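Local coordinates for protein intracellular serine protease (Bacillus licheniformis, PDB 4ZOQ) that is a lanthipeptide protease, probably a subtilisin-like serine endopeptidase, that cuts peptide bonds in a sequence-specific way, at residues Pro9-Asp14 with Leu247-Lys252; Pro43-Ala48 with Val289-Arg294; Val169-Gly174 with His191-Leu196. One frame throughout, in Å; residues are numbered along the deposited sequence.

Contact 1 of 3, residues Pro9-Asp14 with Leu247-Lys252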
loop_
_atom_site.group_PDB
_atom_site.type_symbol
_atom_site.label_atom_id
_atom_site.label_comp_id
_atom_site.label_asym_id
_atom_site.label_seq_id
_atom_site.Cartn_x
_atom_site.Cartn_y
_atom_site.Cartn_z
ATOM N N PRO B 9 18.585 3.192 14.060
ATOM C CA PRO B 9 17.792 2.644 12.968
ATOM C C PRO B 9 18.440 1.437 12.353
ATOM O O PRO B 9 19.653 1.354 12.342
ATOM C CB PRO B 9 17.722 3.804 11.966
ATOM C CG PRO B 9 18.724 4.755 12.386
ATOM C CD PRO B 9 18.839 4.625 13.857
ATOM N N ALA B 10 17.625 0.517 11.850
ATOM C CA ALA B 10 18.129 -0.688 11.216
ATOM C C ALA B 10 18.928 -0.337 9.959
ATOM O O ALA B 10 19.880 -1.045 9.602
ATOM C CB ALA B 10 16.980 -1.637 10.892
ATOM N N TRP B 11 18.579 0.784 9.325
ATOM C CA TRP B 11 19.257 1.190 8.102
ATOM C C TRP B 11 20.712 1.489 8.397
ATOM O O TRP B 11 21.046 2.019 9.452
ATOM C CB TRP B 11 18.606 2.425 7.482
ATOM C CG TRP B 11 17.168 2.270 7.089
ATOM C CD1 TRP B 11 16.440 1.135 7.094
ATOM C CD2 TRP B 11 16.300 3.309 6.611
ATOM N NE1 TRP B 11 15.159 1.394 6.676
ATOM C CE2 TRP B 11 15.052 2.722 6.368
ATOM C CE3 TRP B 11 16.456 4.678 6.384
ATOM C CZ2 TRP B 11 13.960 3.463 5.904
ATOM C CZ3 TRP B 11 15.378 5.403 5.908
ATOM C CH2 TRP B 11 14.147 4.796 5.677
ATOM N N GLY B 12 21.575 1.169 7.440
ATOM C CA GLY B 12 22.994 1.413 7.580
ATOM C C GLY B 12 23.324 2.890 7.541
ATOM O O GLY B 12 24.296 3.306 8.173
ATOM N N LEU B 13 22.566 3.668 6.757
ATOM C CA LEU B 13 22.731 5.132 6.720
ATOM C C LEU B 13 24.167 5.524 6.318
ATOM O O LEU B 13 24.617 6.649 6.571
ATOM C CB LEU B 13 22.360 5.761 8.076
ATOM C CG LEU B 13 20.928 5.620 8.636
ATOM C CD1 LEU B 13 20.853 6.224 9.995
ATOM C CD2 LEU B 13 19.904 6.325 7.742
ATOM N N ASP B 14 24.874 4.579 5.696
ATOM C CA ASP B 14 26.285 4.731 5.335
ATOM C C ASP B 14 27.168 5.159 6.524
ATOM O O ASP B 14 28.220 5.777 6.341
ATOM C CB ASP B 14 26.407 5.743 4.191
ATOM C CG ASP B 14 27.704 5.614 3.429
ATOM O OD1 ASP B 14 28.414 4.596 3.610
ATOM O OD2 ASP B 14 28.006 6.529 2.628
ATOM N N LEU B 247 12.976 10.514 5.972
ATOM C CA LEU B 247 13.946 9.789 5.161
ATOM C C LEU B 247 13.307 8.531 4.558
ATOM O O LEU B 247 12.492 7.864 5.193
ATOM C CB LEU B 247 15.194 9.422 5.975
ATOM C CG LEU B 247 16.454 9.162 5.130
ATOM C CD1 LEU B 247 16.863 10.443 4.433
ATOM C CD2 LEU B 247 17.613 8.623 5.948
ATOM N N THR B 248 13.708 8.214 3.336
ATOM C CA THR B 248 13.284 7.001 2.635
ATOM C C THR B 248 14.492 6.245 2.080
ATOM O O THR B 248 15.531 6.836 1.721
ATOM C CB THR B 248 12.359 7.339 1.446
ATOM O OG1 THR B 248 13.061 8.186 0.507
ATOM C CG2 THR B 248 11.127 8.060 1.910
ATOM N N THR B 249 14.345 4.939 1.959
ATOM C CA THR B 249 15.298 4.181 1.167
ATOM C C THR B 249 14.948 4.441 -0.283
ATOM O O THR B 249 13.783 4.412 -0.683
ATOM C CB THR B 249 15.279 2.687 1.488
ATOM O OG1 THR B 249 13.923 2.242 1.530
ATOM C CG2 THR B 249 15.903 2.415 2.846
ATOM N N TYR B 250 15.982 4.711 -1.064
ATOM C CA TYR B 250 15.829 5.093 -2.459
ATOM C C TYR B 250 16.789 4.195 -3.249
ATOM O O TYR B 250 17.831 3.796 -2.698
ATOM C CB TYR B 250 16.130 6.583 -2.618
ATOM C CG TYR B 250 15.552 7.219 -3.865
ATOM C CD1 TYR B 250 14.167 7.321 -4.044
ATOM C CD2 TYR B 250 16.389 7.772 -4.831
ATOM C CE1 TYR B 250 13.633 7.912 -5.177
ATOM C CE2 TYR B 250 15.869 8.374 -5.962
ATOM C CZ TYR B 250 14.490 8.444 -6.126
ATOM O OH TYR B 250 13.987 9.039 -7.243
ATOM N N PRO B 251 16.404 3.792 -4.483
ATOM C CA PRO B 251 17.235 2.842 -5.242
ATOM C C PRO B 251 18.697 3.295 -5.282
ATOM O O PRO B 251 19.006 4.408 -5.694
ATOM C CB PRO B 251 16.601 2.852 -6.628
ATOM C CG PRO B 251 15.165 3.222 -6.390
ATOM C CD PRO B 251 15.214 4.216 -5.252
ATOM N N LYS B 252 19.588 2.437 -4.811
ATOM C CA LYS B 252 20.949 2.863 -4.544
ATOM C C LYS B 252 21.670 3.304 -5.824
ATOM O O LYS B 252 22.545 4.168 -5.788
ATOM C CB LYS B 252 21.722 1.743 -3.852
ATOM C CG LYS B 252 22.615 0.979 -4.785
ATOM C CD LYS B 252 23.069 -0.359 -4.233
ATOM C CE LYS B 252 21.994 -1.409 -4.374
ATOM N NZ LYS B 252 22.466 -2.649 -3.708
#
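Trp11, in an irregular loop near the start of the chain, comes nearest to Thr249 at the end of strand 246-249, with 8.5 Å between their CA atoms and no hydrogen bond between the segments. Here that loop packs against a two-stranded antiparallel sheet of the subtilisin-like fold, formed by strands 246-249 and 269-272. Trp11 carries the contact. Its CG lies anti to the carbonyl carbon (chi1 -60°), and its indole extends toward the strand. The methyl CG2 of Thr249 sits over one face of the six-membered ring in a CH-pi contact, 3.8 Å from the ring centre and 15° off its normal. Thr249 OG1 is turned to another partner, the carbonyl oxygen of Thr88. At the edge of the indole, near its plane, Trp11 CH2 meets Leu247 O at 3.5 Å. Asn95 and Ile96 of helix 86-97 also touch the indole, so it is buried between strand and helix. Thr248 points away from the loop, and its OG1 bonds to Ser270 O. Leu247 CD2 serves two apolar neighbours. It lies 3.9 Å from Trp11 CZ3 and, where the two leucines meet, 3.7 Å from Leu13 CD2.

Contact 2 of 3, residues Pro43-Ala48 with Val289-Arg294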
loop_
_atom_site.group_PDB
_atom_site.type_symbol
_atom_site.label_atom_id
_atom_site.label_comp_id
_atom_site.label_asym_id
_atom_site.label_seq_id
_atom_site.Cartn_x
_atom_site.Cartn_y
_atom_site.Cartn_z
ATOM N N PRO B 43 10.774 -13.451 9.798
ATOM C CA PRO B 43 11.007 -13.647 8.368
ATOM C C PRO B 43 9.860 -14.363 7.659
ATOM O O PRO B 43 9.703 -14.129 6.475
ATOM C CB PRO B 43 12.279 -14.508 8.339
ATOM C CG PRO B 43 12.990 -14.166 9.585
ATOM C CD PRO B 43 11.936 -13.865 10.611
ATOM N N ASP B 44 9.084 -15.200 8.348
ATOM C CA ASP B 44 7.987 -15.941 7.691
ATOM C C ASP B 44 6.626 -15.258 7.833
ATOM O O ASP B 44 5.596 -15.847 7.515
ATOM C CB ASP B 44 7.903 -17.389 8.205
ATOM C CG ASP B 44 7.484 -17.466 9.628
ATOM O OD1 ASP B 44 7.737 -16.490 10.351
ATOM O OD2 ASP B 44 6.929 -18.498 10.034
ATOM N N VAL B 45 6.620 -14.047 8.376
ATOM C CA VAL B 45 5.491 -13.143 8.173
ATOM C C VAL B 45 5.787 -12.331 6.911
ATOM O O VAL B 45 6.861 -11.743 6.776
ATOM C CB VAL B 45 5.255 -12.198 9.367
ATOM C CG1 VAL B 45 4.390 -11.005 8.957
ATOM C CG2 VAL B 45 4.685 -12.961 10.552
ATOM N N LYS B 46 4.862 -12.330 5.962
ATOM C CA LYS B 46 5.154 -11.727 4.657
ATOM C C LYS B 46 4.225 -10.537 4.379
ATOM O O LYS B 46 2.991 -10.638 4.524
ATOM C CB LYS B 46 5.014 -12.771 3.524
ATOM C CG LYS B 46 6.041 -13.893 3.582
ATOM C CD LYS B 46 6.028 -14.760 2.321
ATOM C CE LYS B 46 4.791 -15.639 2.235
ATOM N NZ LYS B 46 4.789 -16.359 0.917
ATOM N N VAL B 47 4.823 -9.425 3.973
ATOM C CA VAL B 47 4.085 -8.225 3.591
ATOM C C VAL B 47 4.190 -8.053 2.083
ATOM O O VAL B 47 5.292 -7.992 1.529
ATOM C CB VAL B 47 4.621 -6.958 4.318
ATOM C CG1 VAL B 47 3.919 -5.702 3.830
ATOM C CG2 VAL B 47 4.496 -7.108 5.844
ATOM N N ALA B 48 3.042 -8.010 1.415
ATOM C CA ALA B 48 3.004 -7.823 -0.027
ATOM C C ALA B 48 3.083 -6.336 -0.375
ATOM O O ALA B 48 2.333 -5.518 0.143
ATOM C CB ALA B 48 1.768 -8.441 -0.609
ATOM N N VAL B 289 2.866 -6.898 15.006
ATOM C CA VAL B 289 1.867 -7.465 15.908
ATOM C C VAL B 289 1.648 -8.939 15.579
ATOM O O VAL B 289 1.637 -9.784 16.480
ATOM C CB VAL B 289 0.540 -6.708 15.828
ATOM C CG1 VAL B 289 -0.586 -7.512 16.483
ATOM C CG2 VAL B 289 0.685 -5.353 16.485
ATOM N N ILE B 290 1.516 -9.251 14.290
ATOM C CA ILE B 290 1.358 -10.632 13.886
ATOM C C ILE B 290 2.564 -11.462 14.364
ATOM O O ILE B 290 2.389 -12.542 14.928
ATOM C CB ILE B 290 1.183 -10.769 12.350
ATOM C CG1 ILE B 290 -0.177 -10.215 11.914
ATOM C CG2 ILE B 290 1.297 -12.243 11.928
ATOM C CD1 ILE B 290 -0.311 -9.925 10.460
ATOM N N SER B 291 3.777 -10.935 14.185
ATOM C CA SER B 291 4.983 -11.639 14.609
ATOM C C SER B 291 4.955 -11.891 16.127
ATOM O O SER B 291 5.128 -13.025 16.583
ATOM C CB SER B 291 6.220 -10.830 14.228
ATOM O OG SER B 291 6.301 -10.658 12.820
ATOM N N GLU B 292 4.670 -10.854 16.915
ATOM C CA GLU B 292 4.635 -11.069 18.350
ATOM C C GLU B 292 3.546 -12.077 18.749
ATOM O O GLU B 292 3.783 -12.979 19.555
ATOM C CB GLU B 292 4.410 -9.772 19.102
ATOM C CG GLU B 292 4.304 -10.013 20.581
ATOM C CD GLU B 292 4.827 -8.871 21.398
ATOM O OE1 GLU B 292 5.840 -8.257 20.990
ATOM O OE2 GLU B 292 4.224 -8.599 22.456
ATOM N N TYR B 293 2.362 -11.930 18.171
ATOM C CA TYR B 293 1.239 -12.782 18.552
ATOM C C TYR B 293 1.538 -14.251 18.239
ATOM O O TYR B 293 1.272 -15.140 19.046
ATOM C CB TYR B 293 -0.035 -12.336 17.824
ATOM C CG TYR B 293 -1.291 -13.027 18.290
ATOM C CD1 TYR B 293 -1.605 -14.324 17.877
ATOM C CD2 TYR B 293 -2.163 -12.384 19.175
ATOM C CE1 TYR B 293 -2.782 -14.959 18.316
ATOM C CE2 TYR B 293 -3.333 -13.001 19.630
ATOM C CZ TYR B 293 -3.636 -14.283 19.196
ATOM O OH TYR B 293 -4.779 -14.886 19.654
ATOM N N ARG B 294 2.164 -14.492 17.100
ATOM C CA ARG B 294 2.400 -15.867 16.677
ATOM C C ARG B 294 3.479 -16.451 17.581
ATOM O O ARG B 294 3.463 -17.624 17.935
ATOM C CB ARG B 294 2.826 -15.892 15.225
ATOM C CG ARG B 294 1.717 -15.539 14.257
ATOM C CD ARG B 294 2.201 -15.567 12.819
ATOM N NE ARG B 294 2.413 -16.934 12.377
ATOM C CZ ARG B 294 2.839 -17.273 11.168
ATOM N NH1 ARG B 294 3.104 -16.328 10.272
ATOM N NH2 ARG B 294 3.007 -18.561 10.867
#
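Val45 and Arg294 meet where the loop leading into strand 46-51 passes helix 275-297. The strand belongs to the mostly parallel central sheet of the subtilisin-like alpha/beta fold. The helix packs against that sheet and carries Ser276, the predicted catalytic serine, in its first turn. The nearest CA atoms are those of Val45 and Ser291, 6.6 Å apart. No hydrogen bond links the two segments.

The side chain to follow is Val45. Its CB points toward the helix and lies 3.9 Å from Ser291 OG. CG2 is anti to the carbonyl carbon, beside the backbone N, and this places it against the helix. This methyl meets three helix residues. Ser291 OG is 3.6 Å from it. That hydroxyl has its polar partners elsewhere, in Ala287 O one turn earlier in the helix and in the backbone N of His42. Ile290 CG2 lies 3.7 Å from Val45 CG2, and the two side chains cross at a slant. Ile290 also touches Val133 of the neighbouring strand 133-136, so it is packed against the sheet as well. The third neighbour is Arg294 NH1, 3.7 Å from Val45 CG2; a bend at chi3 (73°) lies on the way to the guanidinium.

Arg294 NH1 forms a salt bridge with Glu132 OE2, just before strand 133-136. The other carboxylate oxygen of Glu132 accepts a bond from Lys46 N, so this acid ties the helix to the start of strand 46-51. Asp44 approaches Arg294 tip to tip, with carboxylate and guanidinium planes 26° apart. The approach is electrostatic and no more. Asp44 OD2 stands 4.0 Å from Arg294 NH2 and well out of the guanidinium plane, with no N-H aimed at it.

Contact 3 of 3, residues Val169-Gly174 with His191-Leu196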
loop_
_atom_site.group_PDB
_atom_site.type_symbol
_atom_site.label_atom_id
_atom_site.label_comp_id
_atom_site.label_asym_id
_atom_site.label_seq_id
_atom_site.Cartn_x
_atom_site.Cartn_y
_atom_site.Cartn_z
ATOM N N VAL B 169 -5.265 -5.409 4.583
ATOM C CA VAL B 169 -4.916 -4.576 3.437
ATOM C C VAL B 169 -4.892 -3.111 3.859
ATOM O O VAL B 169 -5.905 -2.551 4.261
ATOM C CB VAL B 169 -5.918 -4.769 2.271
ATOM C CG1 VAL B 169 -5.527 -3.910 1.074
ATOM C CG2 VAL B 169 -6.023 -6.255 1.891
ATOM N N PHE B 170 -3.733 -2.489 3.731
ATOM C CA PHE B 170 -3.555 -1.104 4.110
ATOM C C PHE B 170 -3.354 -0.299 2.843
ATOM O O PHE B 170 -2.665 -0.750 1.934
ATOM C CB PHE B 170 -2.368 -0.966 5.052
ATOM C CG PHE B 170 -2.558 -1.694 6.345
ATOM C CD1 PHE B 170 -3.280 -1.126 7.384
ATOM C CD2 PHE B 170 -2.077 -2.982 6.492
ATOM C CE1 PHE B 170 -3.482 -1.813 8.556
ATOM C CE2 PHE B 170 -2.269 -3.676 7.665
ATOM C CZ PHE B 170 -2.978 -3.082 8.698
ATOM N N SER B 171 -3.968 0.883 2.781
ATOM C CA SER B 171 -3.897 1.706 1.583
ATOM C C SER B 171 -3.678 3.181 1.915
ATOM O O SER B 171 -4.192 3.676 2.902
ATOM C CB SER B 171 -5.197 1.551 0.786
ATOM O OG SER B 171 -4.988 1.915 -0.552
ATOM N N SER B 172 -2.957 3.890 1.063
ATOM C CA SER B 172 -2.770 5.324 1.261
ATOM C C SER B 172 -4.043 6.097 0.926
ATOM O O SER B 172 -4.756 5.762 -0.030
ATOM C CB SER B 172 -1.593 5.828 0.438
ATOM O OG SER B 172 -1.733 5.429 -0.904
ATOM N N ALA B 173 -4.359 7.092 1.750
ATOM C CA ALA B 173 -5.613 7.815 1.604
ATOM C C ALA B 173 -5.567 8.805 0.448
ATOM O O ALA B 173 -6.589 9.236 -0.042
ATOM C CB ALA B 173 -5.955 8.522 2.887
ATOM N N GLY B 174 -4.378 9.172 0.014
ATOM C CA GLY B 174 -4.257 10.090 -1.097
ATOM C C GLY B 174 -3.816 11.472 -0.675
ATOM O O GLY B 174 -4.041 11.888 0.468
ATOM N N HIS B 191 -11.908 7.356 -4.093
ATOM C CA HIS B 191 -10.485 7.017 -4.179
ATOM C C HIS B 191 -10.370 5.521 -3.901
ATOM O O HIS B 191 -10.740 5.073 -2.817
ATOM C CB HIS B 191 -9.648 7.851 -3.180
ATOM C CG HIS B 191 -8.159 7.676 -3.310
ATOM N ND1 HIS B 191 -7.394 7.058 -2.340
ATOM C CD2 HIS B 191 -7.293 8.065 -4.278
ATOM C CE1 HIS B 191 -6.124 7.073 -2.705
ATOM N NE2 HIS B 191 -6.038 7.668 -3.882
ATOM N N LEU B 192 -9.848 4.761 -4.861
ATOM C CA LEU B 192 -9.804 3.292 -4.777
ATOM C C LEU B 192 -8.353 2.810 -4.805
ATOM O O LEU B 192 -7.560 3.298 -5.618
ATOM C CB LEU B 192 -10.582 2.705 -5.940
ATOM C CG LEU B 192 -12.065 3.072 -6.014
ATOM C CD1 LEU B 192 -12.609 2.650 -7.326
ATOM C CD2 LEU B 192 -12.797 2.331 -4.941
ATOM N N PRO B 193 -7.999 1.813 -3.962
ATOM C CA PRO B 193 -8.885 0.972 -3.145
ATOM C C PRO B 193 -9.185 1.485 -1.742
ATOM O O PRO B 193 -9.866 0.792 -0.984
ATOM C CB PRO B 193 -8.091 -0.330 -3.032
ATOM C CG PRO B 193 -6.628 0.137 -2.981
ATOM C CD PRO B 193 -6.587 1.370 -3.886
ATOM N N SER B 194 -8.701 2.672 -1.400
ATOM C CA SER B 194 -8.778 3.167 -0.018
ATOM C C SER B 194 -10.213 3.303 0.491
ATOM O O SER B 194 -10.463 3.185 1.693
ATOM C CB SER B 194 -8.031 4.505 0.113
ATOM O OG SER B 194 -8.746 5.551 -0.501
ATOM N N ALA B 195 -11.157 3.564 -0.412
ATOM C CA ALA B 195 -12.549 3.737 -0.004
ATOM C C ALA B 195 -13.275 2.417 0.275
ATOM O O ALA B 195 -14.338 2.420 0.880
ATOM C CB ALA B 195 -13.295 4.504 -1.055
ATOM N N LEU B 196 -12.708 1.302 -0.181
ATOM C CA LEU B 196 -13.363 -0.005 -0.106
ATOM C C LEU B 196 -13.524 -0.559 1.296
ATOM O O LEU B 196 -12.671 -0.363 2.154
ATOM C CB LEU B 196 -12.584 -1.040 -0.927
ATOM C CG LEU B 196 -12.375 -0.843 -2.426
ATOM C CD1 LEU B 196 -11.361 -1.882 -2.920
ATOM C CD2 LEU B 196 -13.699 -0.966 -3.175
#
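Ser171 OG lies against the ring of Pro193, 3.4 Å from its CG. Ser171, His191 and Ser194 carry most of the contact. Ser171 points toward the other segment from strand 168-172, with OG anti to the backbone N (chi1 -159°). That hydroxyl is also hydrogen-bonded to Ile136 O on the adjacent strand. A cis peptide bond precedes Pro193, which opens a type I beta turn ending at Leu196.

His191 lays its ring beside the backbone of 172-174. Ser172 O sits at the ring edge, near its plane, 3.3 Å from CE1. Ala173 O is 3.3 Å from ND1, but the angle is too poor for a hydrogen bond; this oxygen is bonded to Asn216 ND2 instead. The ND1 proton goes to Ser194 OG, 2.7 Å away and 14° out of the ring plane, with an angle of 156° at the hydrogen. Ser194 CB lies 3.5 Å from Ser172 O.

The segments join the carboxyl end of a central parallel strand to the two-stranded antiparallel unit of 140-143 and 189-192. This is the active-site end of the subtilisin-like fold. Ser172 lies about 5 Å from Ser276, the predicted nucleophile, between side chains.

An alanine at His191 would probably leave Ser194 OG without its ring N-H donor and open a gap beside Ser172 O and Ala173 O. Ser194 OG also bonds to Glu220 OE2. Gly174 has backbone angles at which a CB would jam against the carbonyl oxygen of Ala173; that CB would also sit tight against His191 NE2.

Overall arrangement
All three contacts are mainly buried, and none has a hydrogen bond between its segments. Contacts 2 and 3 reach the same central sheet, contact 2 at the loop entering strand 46-51 and contact 3 at the end of strand 168-172. Both also involve helix 275-297. Contact 1 uses a separate two-stranded sheet; it and contact 3 lie on opposite sides of the chain's centre. Contact 3 is the most central and the most polar, with serine hydroxyls, carbonyls and a histidine ring. Contact 1 is largely apolar, built round an indole. Contact 2 mixes an apolar middle with charges at an exposed margin, away from the predicted catalytic residues. Contact 3 comes closer to them than contact 1, which approaches through Thr248 on the strand.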